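Local coordinates for protein N-terminal acetyltransferase B complex subunit NAT3 (Candida albicans, PDB 5K04) that probably serves as the catalytic subunit of the NatB complex, transferring the acetyl group of acetyl-CoA to the N-terminal amino group of proteins, at residues T76-L81 with K92-L97. Numbering follows the deposited sequence.
Sequences TAVTVL and KLCLEL. Unlike the reference sequence in segment 76-81: Leu81 (reference Ser). With COA (coenzyme A), chain D.
Leu93 O accepts a hydrogen bond from Tyr44 OH, while the CD1 methyl of the same residue packs on Val78 CG1. No hydrogen bond joins 76-81 to 92-97; three apolar pairs carry the interface. Val78 is the main strand partner and uses both branches. CG1, anti to the backbone N (chi1 -164°), lies 4.1 Å from Leu93 CD1, and CG2 lies 3.9 Å from Cys94 SG, so the valine forks over two consecutive helix residues. The Val78 and Leu93 side chains run alongside one another, pointing opposite ways. Leu93 CD1 also reaches Val80 CG2 at 4.3 Å and sits beside a carbonyl oxygen, Thr79 O, at 4.2 Å.

The short axes pass 9.6 Å apart with N-to-C directions 142° apart, as the helix returns across the sheet in a beta-alpha-beta crossover from strand 70-80 to the parallel strand 108-114. This is the core of the GNAT fold. Thr79 points its CB away from the helix, and its side chain touches Val18 and Thr24.

Val80 CG2 also lies 3.5 Å from O5A of the coenzyme A diphosphate. Gly88 N, just before the helix, and Ala90 N, in its first turn, hydrogen-bond the same ligand, as does Ser91 OG. The helix thus meets the strand through buried apolar packing, fitted by shape rather than by directional bonds, while its N-terminal end binds the cofactor through backbone N-H groups.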
loop_
_atom_site.group_PDB
_atom_site.type_symbol
_atom_site.label_atom_id
_atom_site.label_comp_id
_atom_site.label_asym_id
_atom_site.label_seq_id
_atom_site.Cartn_x
_atom_site.Cartn_y
_atom_site.Cartn_z
ATOM N N THR B 76 12.152 -19.312 -2.890
ATOM C CA THR B 76 11.079 -18.937 -3.804
ATOM C C THR B 76 11.304 -17.593 -4.478
ATOM O O THR B 76 10.958 -17.438 -5.648
ATOM C CB THR B 76 9.726 -18.923 -3.088
ATOM O OG1 THR B 76 9.612 -17.749 -2.286
ATOM C CG2 THR B 76 9.644 -20.106 -2.223
ATOM N N ALA B 77 11.901 -16.628 -3.782
ATOM C CA ALA B 77 12.119 -15.313 -4.380
ATOM C C ALA B 77 13.340 -14.617 -3.780
ATOM O O ALA B 77 13.463 -14.500 -2.554
ATOM C CB ALA B 77 10.872 -14.430 -4.206
ATOM N N VAL B 78 14.222 -14.150 -4.662
ATOM C CA VAL B 78 15.284 -13.202 -4.356
ATOM C C VAL B 78 15.210 -12.082 -5.381
ATOM O O VAL B 78 15.143 -12.350 -6.585
ATOM C CB VAL B 78 16.679 -13.849 -4.420
ATOM C CG1 VAL B 78 17.698 -12.966 -3.736
ATOM C CG2 VAL B 78 16.659 -15.218 -3.815
ATOM N N THR B 79 15.236 -10.833 -4.912
ATOM C CA THR B 79 15.308 -9.674 -5.786
ATOM C C THR B 79 16.115 -8.589 -5.102
ATOM O O THR B 79 16.150 -8.490 -3.875
ATOM C CB THR B 79 13.936 -9.087 -6.169
ATOM O OG1 THR B 79 13.076 -9.028 -5.017
ATOM C CG2 THR B 79 13.313 -9.928 -7.209
ATOM N N VAL B 80 16.727 -7.755 -5.927
ATOM C CA VAL B 80 17.577 -6.668 -5.482
ATOM C C VAL B 80 17.194 -5.431 -6.273
ATOM O O VAL B 80 17.061 -5.489 -7.500
ATOM C CB VAL B 80 19.066 -7.010 -5.676
ATOM C CG1 VAL B 80 19.959 -5.815 -5.324
ATOM C CG2 VAL B 80 19.426 -8.232 -4.846
ATOM N N LEU B 81 16.977 -4.326 -5.562
ATOM C CA LEU B 81 16.774 -3.024 -6.190
ATOM C C LEU B 81 17.913 -2.699 -7.158
ATOM O O LEU B 81 19.084 -2.956 -6.867
ATOM C CB LEU B 81 16.672 -1.949 -5.101
ATOM C CG LEU B 81 16.429 -0.516 -5.546
ATOM C CD1 LEU B 81 15.141 -0.486 -6.327
ATOM C CD2 LEU B 81 16.387 0.428 -4.329
ATOM N N LYS B 92 24.566 -12.382 -1.096
ATOM C CA LYS B 92 24.551 -12.317 0.366
ATOM C C LYS B 92 23.224 -12.811 0.936
ATOM O O LYS B 92 23.207 -13.562 1.918
ATOM C CB LYS B 92 24.836 -10.888 0.843
ATOM C CG LYS B 92 24.126 -10.513 2.160
ATOM C CD LYS B 92 24.536 -9.141 2.721
ATOM C CE LYS B 92 25.570 -9.290 3.834
ATOM N NZ LYS B 92 25.030 -10.036 5.034
ATOM N N LEU B 93 22.106 -12.391 0.334
ATOM C CA LEU B 93 20.783 -12.841 0.767
ATOM C C LEU B 93 20.647 -14.363 0.683
ATOM O O LEU B 93 20.075 -14.995 1.583
ATOM C CB LEU B 93 19.706 -12.165 -0.084
ATOM C CG LEU B 93 19.498 -10.669 0.167
ATOM C CD1 LEU B 93 18.701 -10.049 -0.962
ATOM C CD2 LEU B 93 18.793 -10.438 1.497
ATOM N N CYS B 94 21.172 -14.964 -0.394
ATOM C CA CYS B 94 21.134 -16.417 -0.531
ATOM C C CYS B 94 22.059 -17.095 0.487
ATOM O O CYS B 94 21.690 -18.108 1.098
ATOM C CB CYS B 94 21.487 -16.812 -1.981
ATOM S SG CYS B 94 20.388 -16.250 -3.264
ATOM N N LEU B 95 23.245 -16.517 0.723
ATOM C CA LEU B 95 24.206 -17.108 1.655
ATOM C C LEU B 95 23.766 -16.985 3.121
ATOM O O LEU B 95 24.098 -17.846 3.939
ATOM C CB LEU B 95 25.564 -16.456 1.452
ATOM C CG LEU B 95 26.365 -16.916 0.239
ATOM C CD1 LEU B 95 27.737 -16.237 0.245
ATOM C CD2 LEU B 95 26.514 -18.436 0.236
ATOM N N GLU B 96 23.014 -15.936 3.464
ATOM C CA GLU B 96 22.506 -15.762 4.827
ATOM C C GLU B 96 21.587 -16.910 5.262
ATOM O O GLU B 96 21.473 -17.191 6.461
ATOM C CB GLU B 96 21.770 -14.418 4.921
ATOM C CG GLU B 96 20.889 -14.211 6.163
ATOM C CD GLU B 96 21.661 -14.099 7.479
ATOM O OE1 GLU B 96 21.000 -14.105 8.545
ATOM O OE2 GLU B 96 22.910 -13.994 7.459
ATOM N N LEU B 97 20.903 -17.564 4.311
ATOM C CA LEU B 97 20.098 -18.740 4.640
ATOM C C LEU B 97 20.927 -19.788 5.373
ATOM O O LEU B 97 20.459 -20.402 6.339
ATOM C CB LEU B 97 19.509 -19.340 3.365
ATOM C CG LEU B 97 18.389 -18.545 2.705
ATOM C CD1 LEU B 97 18.093 -19.090 1.318
ATOM C CD2 LEU B 97 17.156 -18.614 3.565
HETATM N N1A COA D . 24.314 -9.335 -16.145
HETATM C C2A COA D . 25.432 -10.302 -16.383
HETATM N N3A COA D . 25.703 -11.081 -15.105
HETATM C C4A COA D . 25.066 -10.888 -13.785
HETATM C C5A COA D . 23.944 -9.752 -13.567
HETATM C C6A COA D . 23.536 -8.986 -14.887
HETATM N N6A COA D . 22.481 -8.031 -14.956
HETATM N N7A COA D . 23.307 -9.847 -12.153
HETATM C C8A COA D . 23.892 -11.047 -11.323
HETATM N N9A COA D . 24.913 -11.611 -12.472
HETATM C C1B COA D . 25.629 -13.034 -12.149
HETATM C C2B COA D . 27.155 -13.120 -12.467
HETATM O O2B COA D . 27.784 -13.921 -13.471
HETATM C C3B COA D . 27.549 -12.812 -11.040
HETATM O O3B COA D . 28.816 -12.588 -10.413
HETATM P P3B COA D . 30.038 -11.507 -10.325
HETATM O O7A COA D . 30.052 -11.006 -8.892
HETATM O O8A COA D . 31.293 -12.347 -10.598
HETATM O O9A COA D . 29.732 -10.433 -11.342
HETATM C C4B COA D . 26.261 -13.204 -10.134
HETATM O O4B COA D . 25.050 -13.579 -10.909
HETATM C C5B COA D . 26.137 -12.630 -8.671
HETATM O O5B COA D . 25.816 -11.265 -8.388
HETATM P P1A COA D . 25.191 -10.298 -7.254
HETATM O O1A COA D . 25.053 -11.107 -6.018
HETATM O O2A COA D . 26.060 -9.083 -7.138
HETATM O O3A COA D . 23.796 -9.899 -7.840
HETATM P P2A COA D . 22.647 -8.776 -7.701
HETATM O O4A COA D . 22.925 -7.731 -8.743
HETATM O O5A COA D . 22.546 -8.354 -6.319
HETATM O O6A COA D . 21.368 -9.618 -8.189
HETATM C CBP COA D . 19.393 -10.712 -9.596
HETATM C CCP COA D . 21.008 -10.620 -9.150
HETATM C CDP COA D . 19.180 -11.861 -10.806
HETATM C CEP COA D . 18.444 -11.065 -8.239
HETATM C CAP COA D . 18.924 -9.153 -10.203
HETATM O OAP COA D . 19.857 -8.471 -11.008
HETATM C C9P COA D . 17.328 -8.922 -10.234
HETATM O O9P COA D . 16.558 -9.140 -11.332
HETATM N N8P COA D . 16.625 -9.044 -8.890
HETATM C C7P COA D . 15.238 -9.774 -8.724
HETATM C C6P COA D . 14.617 -10.452 -10.001
HETATM C C5P COA D . 15.190 -11.818 -10.706
HETATM O O5P COA D . 15.564 -11.887 -11.989
HETATM N N4P COA D . 15.383 -12.970 -9.802
HETATM C C3P COA D . 16.279 -13.865 -9.101
HETATM C C2P COA D . 17.491 -14.657 -9.561
HETATM S S1P COA D . 17.409 -16.046 -10.651
#